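Local coordinates for uncharacterized protein (PDB 5DQV) that probably acts as a metal-dependent nucleotide pyrophosphohydrolase of the HD-domain superfamily, removing pyrophosphate from nucleotides, at residues Y162-I173 with A185-I196. Residues are numbered along the deposited sequence; the frame is centred on the assembly and turned at random.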
loop_
_atom_site.group_PDB
_atom_site.type_symbol
_atom_site.label_atom_id
_atom_site.label_comp_id
_atom_site.label_asym_id
_atom_site.label_seq_id
_atom_site.Cartn_x
_atom_site.Cartn_y
_atom_site.Cartn_z
ATOM N N TYR A 162 7.519 -5.141 2.750
ATOM C CA TYR A 162 8.253 -6.075 1.880
ATOM C C TYR A 162 8.649 -7.292 2.704
ATOM O O TYR A 162 8.429 -8.431 2.299
ATOM C CB TYR A 162 9.495 -5.429 1.289
ATOM C CG TYR A 162 10.149 -6.256 0.178
ATOM C CD1 TYR A 162 9.556 -6.378 -1.063
ATOM C CD2 TYR A 162 11.362 -6.905 0.383
ATOM C CE1 TYR A 162 10.161 -7.084 -2.113
ATOM C CE2 TYR A 162 11.952 -7.662 -0.630
ATOM C CZ TYR A 162 11.360 -7.726 -1.893
ATOM O OH TYR A 162 11.953 -8.486 -2.903
ATOM N N ALA A 163 9.175 -7.052 3.895
ATOM C CA ALA A 163 9.526 -8.156 4.782
ATOM C C ALA A 163 8.306 -9.015 5.108
ATOM O O ALA A 163 8.403 -10.263 5.209
ATOM C CB ALA A 163 10.211 -7.627 6.086
ATOM N N HIS A 164 7.156 -8.354 5.272
ATOM C CA HIS A 164 5.934 -9.042 5.637
ATOM C C HIS A 164 5.450 -10.002 4.528
ATOM O O HIS A 164 4.874 -11.025 4.838
ATOM C CB HIS A 164 4.863 -8.018 5.992
ATOM C CG HIS A 164 3.575 -8.601 6.468
ATOM N ND1 HIS A 164 3.459 -9.287 7.661
ATOM C CD2 HIS A 164 2.318 -8.498 5.972
ATOM C CE1 HIS A 164 2.195 -9.639 7.842
ATOM N NE2 HIS A 164 1.484 -9.173 6.833
ATOM N N PHE A 165 5.660 -9.662 3.256
ATOM C CA PHE A 165 5.412 -10.573 2.156
ATOM C C PHE A 165 6.169 -11.888 2.339
ATOM O O PHE A 165 5.566 -12.958 2.225
ATOM C CB PHE A 165 5.805 -9.981 0.797
ATOM C CG PHE A 165 4.904 -8.835 0.334
ATOM C CD1 PHE A 165 3.576 -9.028 0.143
ATOM C CD2 PHE A 165 5.399 -7.565 0.140
ATOM C CE1 PHE A 165 2.731 -7.929 -0.243
ATOM C CE2 PHE A 165 4.563 -6.489 -0.236
ATOM C CZ PHE A 165 3.259 -6.677 -0.426
ATOM N N PHE A 166 7.474 -11.801 2.587
ATOM C CA PHE A 166 8.320 -13.006 2.717
ATOM C C PHE A 166 8.040 -13.812 3.956
ATOM O O PHE A 166 8.013 -15.044 3.936
ATOM C CB PHE A 166 9.816 -12.645 2.607
ATOM C CG PHE A 166 10.196 -12.286 1.206
ATOM C CD1 PHE A 166 9.932 -11.030 0.715
ATOM C CD2 PHE A 166 10.720 -13.254 0.333
ATOM C CE1 PHE A 166 10.211 -10.710 -0.631
ATOM C CE2 PHE A 166 11.042 -12.924 -0.978
ATOM C CZ PHE A 166 10.772 -11.659 -1.465
ATOM N N HIS A 167 7.813 -13.115 5.049
ATOM C CA HIS A 167 7.658 -13.769 6.330
ATOM C C HIS A 167 6.269 -14.359 6.512
ATOM O O HIS A 167 6.140 -15.370 7.178
ATOM C CB HIS A 167 7.990 -12.800 7.449
ATOM C CG HIS A 167 9.442 -12.445 7.512
ATOM N ND1 HIS A 167 10.437 -13.402 7.589
ATOM C CD2 HIS A 167 10.067 -11.246 7.551
ATOM C CE1 HIS A 167 11.613 -12.803 7.647
ATOM N NE2 HIS A 167 11.416 -11.495 7.631
ATOM N N LYS A 168 5.235 -13.737 5.944
ATOM C CA LYS A 168 3.855 -14.192 6.203
ATOM C C LYS A 168 2.979 -14.371 4.952
ATOM O O LYS A 168 2.401 -15.441 4.745
ATOM C CB LYS A 168 3.167 -13.234 7.173
ATOM C CG LYS A 168 1.860 -13.788 7.746
ATOM C CD LYS A 168 0.803 -12.713 8.083
ATOM C CE LYS A 168 -0.516 -13.344 8.616
ATOM N NZ LYS A 168 -1.775 -12.824 7.946
ATOM N N LEU A 169 2.861 -13.340 4.121
ATOM C CA LEU A 169 1.792 -13.347 3.111
ATOM C C LEU A 169 2.042 -14.407 2.035
ATOM O O LEU A 169 1.105 -15.140 1.625
ATOM C CB LEU A 169 1.647 -11.962 2.490
ATOM C CG LEU A 169 1.268 -10.884 3.500
ATOM C CD1 LEU A 169 1.075 -9.608 2.749
ATOM C CD2 LEU A 169 -0.012 -11.249 4.252
ATOM N N LEU A 170 3.330 -14.574 1.650
ATOM C CA LEU A 170 3.723 -15.600 0.651
ATOM C C LEU A 170 3.601 -17.029 1.155
ATOM O O LEU A 170 3.758 -17.966 0.396
ATOM C CB LEU A 170 5.139 -15.303 0.047
ATOM C CG LEU A 170 5.179 -14.038 -0.814
ATOM C CD1 LEU A 170 6.645 -13.610 -1.250
ATOM C CD2 LEU A 170 4.241 -14.184 -2.048
ATOM N N ARG A 171 3.345 -17.219 2.450
ATOM C CA ARG A 171 3.148 -18.544 3.001
ATOM C C ARG A 171 1.708 -18.948 3.163
ATOM O O ARG A 171 1.417 -20.133 3.403
ATOM C CB ARG A 171 3.803 -18.650 4.365
ATOM C CG ARG A 171 5.249 -18.374 4.270
ATOM C CD ARG A 171 5.896 -18.317 5.629
ATOM N NE ARG A 171 7.201 -17.701 5.460
ATOM C CZ ARG A 171 8.256 -17.950 6.222
ATOM N NH1 ARG A 171 8.163 -18.794 7.244
ATOM N NH2 ARG A 171 9.402 -17.343 5.956
ATOM N N LEU A 172 0.800 -18.002 2.982
ATOM C CA LEU A 172 -0.606 -18.280 3.259
ATOM C C LEU A 172 -1.175 -19.350 2.331
ATOM O O LEU A 172 -2.004 -20.180 2.764
ATOM C CB LEU A 172 -1.405 -16.954 3.196
ATOM C CG LEU A 172 -1.174 -16.051 4.382
ATOM C CD1 LEU A 172 -1.982 -14.698 4.206
ATOM C CD2 LEU A 172 -1.512 -16.781 5.678
ATOM N N ILE A 173 -0.710 -19.393 1.078
ATOM C CA ILE A 173 -1.233 -20.384 0.125
ATOM C C ILE A 173 -1.015 -21.830 0.610
ATOM O O ILE A 173 -1.848 -22.714 0.357
ATOM C CB ILE A 173 -0.640 -20.195 -1.309
ATOM C CG1 ILE A 173 -1.280 -21.186 -2.300
ATOM C CG2 ILE A 173 0.894 -20.327 -1.316
ATOM C CD1 ILE A 173 -1.699 -20.573 -3.600
ATOM N N ALA A 185 -6.458 -19.246 -4.395
ATOM C CA ALA A 185 -5.204 -18.757 -3.838
ATOM C C ALA A 185 -4.067 -18.822 -4.833
ATOM O O ALA A 185 -3.191 -17.939 -4.833
ATOM C CB ALA A 185 -4.833 -19.506 -2.607
ATOM N N GLU A 186 -4.082 -19.811 -5.718
ATOM C CA GLU A 186 -2.983 -19.930 -6.695
ATOM C C GLU A 186 -2.869 -18.689 -7.561
ATOM O O GLU A 186 -1.765 -18.210 -7.750
ATOM C CB GLU A 186 -3.129 -21.162 -7.603
ATOM C CG GLU A 186 -2.833 -22.468 -6.908
ATOM C CD GLU A 186 -1.348 -22.768 -6.770
ATOM O OE1 GLU A 186 -0.542 -22.322 -7.624
ATOM O OE2 GLU A 186 -0.986 -23.495 -5.802
ATOM N N GLU A 187 -3.987 -18.178 -8.101
ATOM C CA GLU A 187 -3.990 -16.971 -8.937
ATOM C C GLU A 187 -3.438 -15.765 -8.139
ATOM O O GLU A 187 -2.612 -14.996 -8.597
ATOM C CB GLU A 187 -5.424 -16.584 -9.358
ATOM C CG GLU A 187 -6.393 -17.695 -9.775
ATOM C CD GLU A 187 -7.798 -17.129 -10.029
ATOM O OE1 GLU A 187 -7.876 -15.956 -10.437
ATOM O OE2 GLU A 187 -8.809 -17.836 -9.824
ATOM N N ARG A 188 -3.972 -15.599 -6.937
ATOM C CA ARG A 188 -3.631 -14.450 -6.093
ATOM C C ARG A 188 -2.165 -14.463 -5.655
ATOM O O ARG A 188 -1.497 -13.449 -5.679
ATOM C CB ARG A 188 -4.570 -14.380 -4.866
ATOM C CG ARG A 188 -6.002 -14.006 -5.231
ATOM C CD ARG A 188 -6.779 -13.705 -3.931
ATOM N NE ARG A 188 -8.139 -13.440 -4.258
ATOM C CZ ARG A 188 -8.930 -12.580 -3.613
ATOM N NH1 ARG A 188 -8.493 -11.860 -2.565
ATOM N NH2 ARG A 188 -10.125 -12.408 -4.079
ATOM N N HIS A 189 -1.695 -15.629 -5.281
ATOM C CA HIS A 189 -0.299 -15.862 -4.893
ATOM C C HIS A 189 0.625 -15.593 -6.046
ATOM O O HIS A 189 1.600 -14.902 -5.883
ATOM C CB HIS A 189 -0.142 -17.278 -4.440
ATOM C CG HIS A 189 1.253 -17.646 -4.049
ATOM N ND1 HIS A 189 1.794 -17.308 -2.830
ATOM C CD2 HIS A 189 2.213 -18.333 -4.713
ATOM C CE1 HIS A 189 3.021 -17.804 -2.743
ATOM N NE2 HIS A 189 3.301 -18.427 -3.874
ATOM N N GLU A 190 0.305 -16.137 -7.216
ATOM C CA GLU A 190 1.142 -15.892 -8.373
ATOM C C GLU A 190 1.182 -14.397 -8.739
ATOM O O GLU A 190 2.217 -13.873 -9.188
ATOM C CB GLU A 190 0.693 -16.693 -9.568
ATOM C CG GLU A 190 1.022 -18.176 -9.412
ATOM C CD GLU A 190 2.521 -18.415 -9.161
ATOM O OE1 GLU A 190 3.368 -17.699 -9.780
ATOM O OE2 GLU A 190 2.830 -19.323 -8.346
ATOM N N PHE A 191 0.050 -13.733 -8.622
ATOM C CA PHE A 191 0.034 -12.283 -8.906
ATOM C C PHE A 191 0.951 -11.534 -7.898
ATOM O O PHE A 191 1.697 -10.619 -8.237
ATOM C CB PHE A 191 -1.401 -11.712 -8.856
ATOM C CG PHE A 191 -1.448 -10.264 -9.208
ATOM C CD1 PHE A 191 -1.341 -9.871 -10.517
ATOM C CD2 PHE A 191 -1.437 -9.309 -8.215
ATOM C CE1 PHE A 191 -1.325 -8.534 -10.840
ATOM C CE2 PHE A 191 -1.399 -7.969 -8.516
ATOM C CZ PHE A 191 -1.344 -7.576 -9.812
ATOM N N MET A 192 0.872 -11.920 -6.640
ATOM C CA MET A 192 1.705 -11.313 -5.606
ATOM C C MET A 192 3.217 -11.594 -5.919
ATOM O O MET A 192 4.031 -10.713 -5.798
ATOM C CB MET A 192 1.301 -11.912 -4.256
ATOM C CG MET A 192 1.790 -11.216 -3.048
ATOM S SD MET A 192 0.846 -11.720 -1.480
ATOM C CE MET A 192 0.802 -13.516 -1.671
ATOM N N LEU A 193 3.548 -12.776 -6.424
ATOM C CA LEU A 193 4.904 -13.056 -6.877
ATOM C C LEU A 193 5.311 -12.147 -8.059
ATOM O O LEU A 193 6.421 -11.637 -8.083
ATOM C CB LEU A 193 5.068 -14.509 -7.243
ATOM C CG LEU A 193 5.176 -15.481 -6.047
ATOM C CD1 LEU A 193 5.201 -16.951 -6.506
ATOM C CD2 LEU A 193 6.451 -15.168 -5.240
ATOM N N GLN A 194 4.402 -11.918 -9.011
ATOM C CA GLN A 194 4.680 -10.951 -10.074
ATOM C C GLN A 194 4.939 -9.531 -9.566
ATOM O O GLN A 194 5.832 -8.823 -10.083
ATOM C CB GLN A 194 3.600 -11.040 -11.167
ATOM C CG GLN A 194 3.630 -12.406 -11.887
ATOM C CD GLN A 194 5.041 -12.764 -12.506
ATOM O OE1 GLN A 194 5.627 -11.968 -13.255
ATOM N NE2 GLN A 194 5.592 -13.962 -12.134
ATOM N N TYR A 195 4.211 -9.136 -8.520
ATOM C CA TYR A 195 4.331 -7.802 -7.903
ATOM C C TYR A 195 5.724 -7.645 -7.258
ATOM O O TYR A 195 6.438 -6.668 -7.484
ATOM C CB TYR A 195 3.202 -7.561 -6.887
ATOM C CG TYR A 195 3.318 -6.187 -6.309
ATOM C CD1 TYR A 195 4.154 -5.970 -5.231
ATOM C CD2 TYR A 195 2.696 -5.104 -6.886
ATOM C CE1 TYR A 195 4.317 -4.716 -4.710
ATOM C CE2 TYR A 195 2.876 -3.829 -6.377
ATOM C CZ TYR A 195 3.717 -3.672 -5.274
ATOM O OH TYR A 195 3.975 -2.448 -4.697
ATOM N N ILE A 196 6.139 -8.665 -6.521
ATOM C CA ILE A 196 7.478 -8.719 -5.964
ATOM C C ILE A 196 8.562 -8.625 -7.040
ATOM O O ILE A 196 9.550 -7.892 -6.885
ATOM C CB ILE A 196 7.663 -9.986 -5.103
ATOM C CG1 ILE A 196 6.831 -9.852 -3.830
ATOM C CG2 ILE A 196 9.140 -10.241 -4.777
ATOM C CD1 ILE A 196 6.598 -11.206 -3.160
HETATM O O HOH W 1 0.294 -17.107 -0.260
#
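Ile173 lays its CG2 methyl over one face of the His189 imidazole, a CH-pi contact of 3.6 Å from CG2 to the ring centroid, almost straight above the ring (18° from its perpendicular). Leu170 meets the same ring differently: its carbonyl O approaches edge-on, close to the plane of the imidazole, 3.2 Å from CE1. His189 presents its ring this way because CG stands anti to the backbone N (chi1 179°), carrying the imidazole across toward segment 162-173. A water 3.0 Å from His189 ND1 donates to Leu169 O, where a type I beta turn to Leu172 begins, and accepts from Ile173 N just after it. An alanine in place of His189 would probably leave this water without its link to helix 179-202 and the Ile173 methyl without the face it rests on.

One turn further along, Met192 folds back at its last torsion, bringing CE to 3.5 Å from Leu170 CD2 as the two side chains run past each other in opposite directions. Its SD makes an oblique Met-aromatic contact with Phe165, 4.2 Å from CD1. Near the other end, Ile196 sets CG2 obliquely against the rings of Tyr162 and Phe166, 4.0 Å from CZ of the latter, while Asp207 takes the Tyr162 hydroxyl in a hydrogen bond. The contact packs two roughly antiparallel helical segments (162-169 and 185-196, axes at 147°) of an all-helical HD-type fold, the Leu169 side chain about 12 Å from the bound nickel; Tyr195 OH hydrogen-bonds Ala137 O of the second subunit. The union is chiefly apolar; its polar link is the single water, giving Ile173 N an acceptor and Leu169 O a second donor.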